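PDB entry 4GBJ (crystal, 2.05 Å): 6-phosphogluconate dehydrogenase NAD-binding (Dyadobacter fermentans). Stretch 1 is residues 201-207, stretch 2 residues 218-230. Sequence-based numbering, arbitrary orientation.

Stretch 1 (201-207) SRQSIYE
Stretch 2, residues 218-230: IFQNYGKLVASNT

Carbonyls near the C-terminal end of a helix are often left free or only weakly engaged, and long polar side chains from a neighbouring helix often bind them. The contact between helix 202-207 and helix 218-228 illustrates this well. R202, with chi1 m, chi2 t, chi3 p and chi4 84°, extends its guanidinium to the C-terminal end of the second helix. Its NH2 donates to V226 O at 2.9 Å, an oxygen that keeps a weak bond from N229 N at 3.3 Å. The one hydrogen on R202 NE is shared between V226 O at 3.2 Å and, weakly, A227 O at 3.3 Å. Both oxygens lie near the guanidinium plane, where its N-H groups point, though the 132° angle to A227 O leaves that bond weak; N229 ND2 lies over one face. N229 is the first residue to leave the helix, with phi/psi 59/31.

One turn along the first helix, Y206 (chi1 158°, t; chi2 74°) reaches a carbonyl within the second helix rather than at its end: Y206 OH donates to Q220 O at 2.7 Å. A water adds a bridge, donating to Q203 OE1 at 2.7 Å and K224 O at 2.9 Å. Q203 (chi1 t, chi2 p) also binds within its own helix, from Q203 NE2 to E207 OE2 at 2.9 Å.

The helices run nearly antiparallel, at 160°, their axes approaching to 8.8 Å. In register, R202 CA lies 4.9 Å from A227 CA, and Y206 CA 6.4 Å from G223 CA. Packing centres on Y206, a knob among Q220, G223, K224 and A227. Its ring approaches the backbone directly, Y206 CE1 lying 3.3 Å from G223 C, with K224 CA over one face. Glycine makes this possible: an ideal CB on G223 would sit 2.5 Å from Y206 CE1, a clash. Farther along, Y206 CB meets A227 CB at 3.9 Å. Together the stretches bury 441 Å².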

ATOM      1  N   SER B 201      -7.359  -0.816 -19.369  1.00 27.51           N
ATOM      2  CA  SER B 201      -7.792   0.453 -18.782  1.00 27.72           C
ATOM      3  C   SER B 201      -7.294   0.573 -17.334  1.00 28.55           C
ATOM      4  O   SER B 201      -7.190  -0.427 -16.617  1.00 24.62           O
ATOM      5  CB  SER B 201      -9.313   0.595 -18.852  1.00 28.06           C
ATOM      6  OG  SER B 201      -9.898  -0.062 -17.750  1.00 33.60           O
ATOM      7  N   ARG B 202      -6.934   1.803 -16.930  1.00 25.40           N
ATOM      8  CA  ARG B 202      -6.380   2.053 -15.607  1.00 24.16           C
ATOM      9  C   ARG B 202      -7.466   1.785 -14.543  1.00 25.11           C
ATOM     10  O   ARG B 202      -7.209   1.276 -13.458  1.00 22.23           O
ATOM     11  CB  ARG B 202      -5.851   3.498 -15.531  1.00 24.91           C
ATOM     12  CG  ARG B 202      -4.677   3.816 -16.475  1.00 27.77           C
ATOM     13  CD  ARG B 202      -4.420   5.304 -16.495  1.00 22.30           C
ATOM     14  NE  ARG B 202      -3.776   5.797 -15.271  1.00 21.70           N
ATOM     15  CZ  ARG B 202      -2.459   5.780 -15.035  1.00 27.97           C
ATOM     16  NH1 ARG B 202      -1.624   5.284 -15.931  1.00 27.94           N
ATOM     17  NH2 ARG B 202      -1.970   6.288 -13.902  1.00 20.38           N
ATOM     18  N   GLN B 203      -8.688   2.131 -14.879  1.00 23.21           N
ATOM     19  CA  GLN B 203      -9.831   1.957 -13.994  1.00 23.41           C
ATOM     20  C   GLN B 203     -10.068   0.467 -13.709  1.00 28.02           C
ATOM     21  O   GLN B 203     -10.375   0.126 -12.575  1.00 29.10           O
ATOM     22  CB  GLN B 203     -11.110   2.569 -14.645  1.00 26.98           C
ATOM     23  CG  GLN B 203     -12.355   2.557 -13.719  1.00 39.02           C
ATOM     24  CD  GLN B 203     -12.207   3.433 -12.483  1.00 60.78           C
ATOM     25  OE1 GLN B 203     -11.404   4.372 -12.448  1.00 59.34           O
ATOM     26  NE2 GLN B 203     -13.021   3.191 -11.458  1.00 46.34           N
ATOM     27  N   SER B 204      -9.954  -0.409 -14.719  1.00 24.29           N
ATOM     28  CA  SER B 204     -10.223  -1.857 -14.519  1.00 23.69           C
ATOM     29  C   SER B 204      -9.176  -2.529 -13.628  1.00 26.16           C
ATOM     30  O   SER B 204      -9.543  -3.335 -12.776  1.00 24.93           O
ATOM     31  CB  SER B 204     -10.351  -2.592 -15.857  1.00 26.34           C
ATOM     32  OG  SER B 204      -9.119  -2.677 -16.554  1.00 34.53           O
ATOM     33  N   ILE B 205      -7.881  -2.236 -13.834  1.00 23.47           N
ATOM     34  CA  ILE B 205      -6.828  -2.779 -12.953  1.00 20.35           C
ATOM     35  C   ILE B 205      -7.026  -2.185 -11.535  1.00 24.40           C
ATOM     36  O   ILE B 205      -6.887  -2.898 -10.550  1.00 23.90           O
ATOM     37  CB  ILE B 205      -5.360  -2.602 -13.472  1.00 22.79           C
ATOM     38  CG1 ILE B 205      -4.357  -3.161 -12.440  1.00 21.67           C
ATOM     39  CG2 ILE B 205      -4.992  -1.127 -13.783  1.00 25.19           C
ATOM     40  CD1 ILE B 205      -2.906  -3.254 -12.930  1.00 23.24           C
ATOM     41  N   TYR B 206      -7.288  -0.880 -11.420  1.00 23.76           N
ATOM     42  CA  TYR B 206      -7.589  -0.232 -10.118  1.00 24.40           C
ATOM     43  C   TYR B 206      -8.758  -0.940  -9.358  1.00 25.34           C
ATOM     44  O   TYR B 206      -8.641  -1.306  -8.190  1.00 23.21           O
ATOM     45  CB  TYR B 206      -7.954   1.273 -10.333  1.00 27.42           C
ATOM     46  CG  TYR B 206      -8.755   1.889  -9.218  1.00 29.14           C
ATOM     47  CD1 TYR B 206      -8.171   2.195  -8.014  1.00 29.20           C
ATOM     48  CD2 TYR B 206     -10.134   2.093  -9.350  1.00 32.47           C
ATOM     49  CE1 TYR B 206      -8.926   2.694  -6.945  1.00 33.11           C
ATOM     50  CE2 TYR B 206     -10.890   2.621  -8.313  1.00 32.81           C
ATOM     51  CZ  TYR B 206     -10.296   2.862  -7.086  1.00 42.15           C
ATOM     52  OH  TYR B 206     -11.036   3.412  -6.059  1.00 40.67           O
ATOM     53  N   GLU B 207      -9.856  -1.142 -10.035  1.00 22.69           N
ATOM     54  CA  GLU B 207     -11.025  -1.758  -9.412  1.00 25.41           C
ATOM     55  C   GLU B 207     -10.728  -3.172  -8.931  1.00 28.60           C
ATOM     56  O   GLU B 207     -11.111  -3.519  -7.821  1.00 30.56           O
ATOM     57  CB  GLU B 207     -12.228  -1.798 -10.377  1.00 27.56           C
ATOM     58  CG  GLU B 207     -12.873  -0.442 -10.502  1.00 39.58           C
ATOM     59  CD  GLU B 207     -13.944  -0.335 -11.575  1.00 46.80           C
ATOM     60  OE1 GLU B 207     -14.211  -1.335 -12.276  1.00 46.00           O
ATOM     61  OE2 GLU B 207     -14.528   0.761 -11.704  1.00 52.59           O
ATOM     62  N   ILE B 218      -6.665   4.181   1.970  1.00 38.79           N
ATOM     63  CA  ILE B 218      -5.598   4.876   1.234  1.00 36.17           C
ATOM     64  C   ILE B 218      -5.635   4.483  -0.276  1.00 34.67           C
ATOM     65  O   ILE B 218      -5.747   5.349  -1.124  1.00 30.48           O
ATOM     66  CB  ILE B 218      -4.172   4.612   1.865  1.00 37.95           C
ATOM     67  CG1 ILE B 218      -4.008   5.263   3.271  1.00 39.66           C
ATOM     68  CG2 ILE B 218      -3.018   5.087   0.946  1.00 37.23           C
ATOM     69  CD1 ILE B 218      -4.379   6.729   3.371  1.00 48.13           C
ATOM     70  N   PHE B 219      -5.658   3.199  -0.587  1.00 32.93           N
ATOM     71  CA  PHE B 219      -5.635   2.712  -1.977  1.00 33.27           C
ATOM     72  C   PHE B 219      -6.908   2.948  -2.739  1.00 37.44           C
ATOM     73  O   PHE B 219      -6.830   3.136  -3.944  1.00 37.12           O
ATOM     74  CB  PHE B 219      -5.292   1.209  -2.047  1.00 34.15           C
ATOM     75  CG  PHE B 219      -3.873   0.982  -1.644  1.00 35.61           C
ATOM     76  CD1 PHE B 219      -2.871   0.947  -2.586  1.00 38.77           C
ATOM     77  CD2 PHE B 219      -3.540   0.762  -0.324  1.00 40.48           C
ATOM     78  CE1 PHE B 219      -1.548   0.740  -2.216  1.00 39.66           C
ATOM     79  CE2 PHE B 219      -2.204   0.589   0.054  1.00 41.01           C
ATOM     80  CZ  PHE B 219      -1.219   0.583  -0.898  1.00 38.36           C
ATOM     81  N   GLN B 220      -8.049   2.929  -2.093  1.00 35.93           N
ATOM     82  CA  GLN B 220      -9.320   3.139  -2.774  1.00 38.28           C
ATOM     83  C   GLN B 220      -9.530   4.649  -3.081  1.00 42.88           C
ATOM     84  O   GLN B 220      -9.968   4.997  -4.191  1.00 40.71           O
ATOM     85  CB  GLN B 220     -10.468   2.551  -1.928  1.00 40.65           C
ATOM     86  CG  GLN B 220     -10.329   0.998  -1.831  1.00 54.70           C
ATOM     87  CD  GLN B 220     -11.523   0.243  -1.241  1.00 73.65           C
ATOM     88  OE1 GLN B 220     -12.013  -0.780  -1.805  1.00 62.07           O
ATOM     89  NE2 GLN B 220     -11.927   0.632  -0.040  1.00 57.03           N
ATOM     90  N   ASN B 221      -9.185   5.519  -2.121  1.00 38.55           N
ATOM     91  CA  ASN B 221      -9.295   6.967  -2.309  1.00 39.19           C
ATOM     92  C   ASN B 221      -8.205   7.495  -3.228  1.00 40.85           C
ATOM     93  O   ASN B 221      -8.506   8.167  -4.208  1.00 42.50           O
ATOM     94  CB  ASN B 221      -9.206   7.698  -0.968  1.00 35.64           C
ATOM     95  CG  ASN B 221     -10.302   7.394   0.045  1.00 66.62           C
ATOM     96  OD1 ASN B 221     -10.113   7.597   1.250  1.00 59.27           O
ATOM     97  ND2 ASN B 221     -11.498   6.977  -0.375  1.00 59.07           N
ATOM     98  N   TYR B 222      -6.953   7.139  -2.959  1.00 34.55           N
ATOM     99  CA  TYR B 222      -5.873   7.623  -3.802  1.00 34.47           C
ATOM    100  C   TYR B 222      -5.833   6.865  -5.146  1.00 36.11           C
ATOM    101  O   TYR B 222      -5.485   7.475  -6.136  1.00 36.91           O
ATOM    102  CB  TYR B 222      -4.525   7.595  -3.076  1.00 34.19           C
ATOM    103  CG  TYR B 222      -4.390   8.687  -2.027  1.00 37.27           C
ATOM    104  CD1 TYR B 222      -4.163  10.007  -2.393  1.00 39.36           C
ATOM    105  CD2 TYR B 222      -4.567   8.409  -0.677  1.00 38.98           C
ATOM    106  CE1 TYR B 222      -4.044  11.011  -1.439  1.00 38.36           C
ATOM    107  CE2 TYR B 222      -4.420   9.401   0.291  1.00 40.26           C
ATOM    108  CZ  TYR B 222      -4.123  10.697  -0.092  1.00 44.59           C
ATOM    109  OH  TYR B 222      -4.011  11.692   0.856  1.00 48.05           O
ATOM    110  N   GLY B 223      -6.294   5.614  -5.199  1.00 31.56           N
ATOM    111  CA  GLY B 223      -6.271   4.843  -6.432  1.00 31.19           C
ATOM    112  C   GLY B 223      -7.161   5.380  -7.521  1.00 33.37           C
ATOM    113  O   GLY B 223      -6.822   5.284  -8.698  1.00 30.61           O
ATOM    114  N   LYS B 224      -8.290   5.947  -7.144  1.00 32.31           N
ATOM    115  CA  LYS B 224      -9.230   6.535  -8.090  1.00 33.46           C
ATOM    116  C   LYS B 224      -8.564   7.749  -8.758  1.00 36.06           C
ATOM    117  O   LYS B 224      -8.672   7.911  -9.968  1.00 35.73           O
ATOM    118  CB  LYS B 224     -10.540   6.931  -7.362  1.00 37.62           C
ATOM    119  CG  LYS B 224     -11.728   7.255  -8.259  1.00 64.18           C
ATOM    120  CD  LYS B 224     -12.685   6.065  -8.438  1.00 82.23           C
ATOM    121  CE  LYS B 224     -13.667   5.953  -7.276  1.00 95.15           C
ATOM    122  NZ  LYS B 224     -14.559   4.766  -7.373  1.00 94.47           N
ATOM    123  N   LEU B 225      -7.818   8.554  -7.990  1.00 34.36           N
ATOM    124  CA  LEU B 225      -7.086   9.700  -8.546  1.00 34.92           C
ATOM    125  C   LEU B 225      -6.060   9.223  -9.578  1.00 32.56           C
ATOM    126  O   LEU B 225      -5.982   9.745 -10.674  1.00 30.58           O
ATOM    127  CB  LEU B 225      -6.304  10.503  -7.462  1.00 36.14           C
ATOM    128  CG  LEU B 225      -6.982  10.961  -6.195  1.00 43.41           C
ATOM    129  CD1 LEU B 225      -6.111  11.999  -5.486  1.00 43.19           C
ATOM    130  CD2 LEU B 225      -8.333  11.518  -6.452  1.00 48.10           C
ATOM    131  N   VAL B 226      -5.295   8.188  -9.222  1.00 27.10           N
ATOM    132  CA  VAL B 226      -4.248   7.672 -10.107  1.00 25.03           C
ATOM    133  C   VAL B 226      -4.856   7.039 -11.350  1.00 29.36           C
ATOM    134  O   VAL B 226      -4.336   7.217 -12.442  1.00 26.45           O
ATOM    135  CB  VAL B 226      -3.295   6.709  -9.368  1.00 25.86           C
ATOM    136  CG1 VAL B 226      -2.176   6.226 -10.309  1.00 25.03           C
ATOM    137  CG2 VAL B 226      -2.679   7.416  -8.159  1.00 24.52           C
ATOM    138  N   ALA B 227      -5.980   6.365 -11.195  1.00 28.26           N
ATOM    139  CA  ALA B 227      -6.658   5.723 -12.313  1.00 28.53           C
ATOM    140  C   ALA B 227      -7.125   6.771 -13.295  1.00 30.47           C
ATOM    141  O   ALA B 227      -6.870   6.654 -14.472  1.00 28.91           O
ATOM    142  CB  ALA B 227      -7.849   4.899 -11.810  1.00 30.32           C
ATOM    143  N   SER B 228      -7.783   7.809 -12.814  1.00 28.79           N
ATOM    144  CA  SER B 228      -8.291   8.860 -13.705  1.00 29.37           C
ATOM    145  C   SER B 228      -7.165   9.811 -14.113  1.00 34.17           C
ATOM    146  O   SER B 228      -7.280  10.520 -15.098  1.00 33.89           O
ATOM    147  CB  SER B 228      -9.415   9.611 -13.017  1.00 34.95           C
ATOM    148  OG  SER B 228      -8.959  10.116 -11.777  1.00 45.53           O
ATOM    149  N   ASN B 229      -6.071   9.838 -13.342  1.00 32.26           N
ATOM    150  CA  ASN B 229      -4.919  10.701 -13.578  1.00 32.54           C
ATOM    151  C   ASN B 229      -5.392  12.143 -13.563  1.00 38.13           C
ATOM    152  O   ASN B 229      -4.866  12.950 -14.293  1.00 38.93           O
ATOM    153  CB  ASN B 229      -4.203  10.340 -14.898  1.00 37.54           C
ATOM    154  CG  ASN B 229      -2.858   9.686 -14.796  1.00 38.15           C
ATOM    155  OD1 ASN B 229      -2.187   9.636 -13.745  1.00 33.15           O
ATOM    156  ND2 ASN B 229      -2.386   9.277 -15.953  1.00 34.04           N
ATOM    157  N   THR B 230      -6.439  12.438 -12.776  1.00 38.09           N
ATOM    158  CA  THR B 230      -6.955  13.789 -12.591  1.00 41.86           C
ATOM    159  C   THR B 230      -6.588  14.090 -11.145  1.00 44.43           C
ATOM    160  O   THR B 230      -6.910  13.294 -10.236  1.00 44.59           O
ATOM    161  CB  THR B 230      -8.429  13.939 -12.917  1.00 57.30           C
ATOM    162  OG1 THR B 230      -9.211  13.219 -11.947  1.00 64.92           O
ATOM    163  CG2 THR B 230      -8.746  13.516 -14.350  1.00 55.88           C
TER
HETATM  164  O   HOH W   1     -10.977   6.773 -11.353  1.00 56.58           O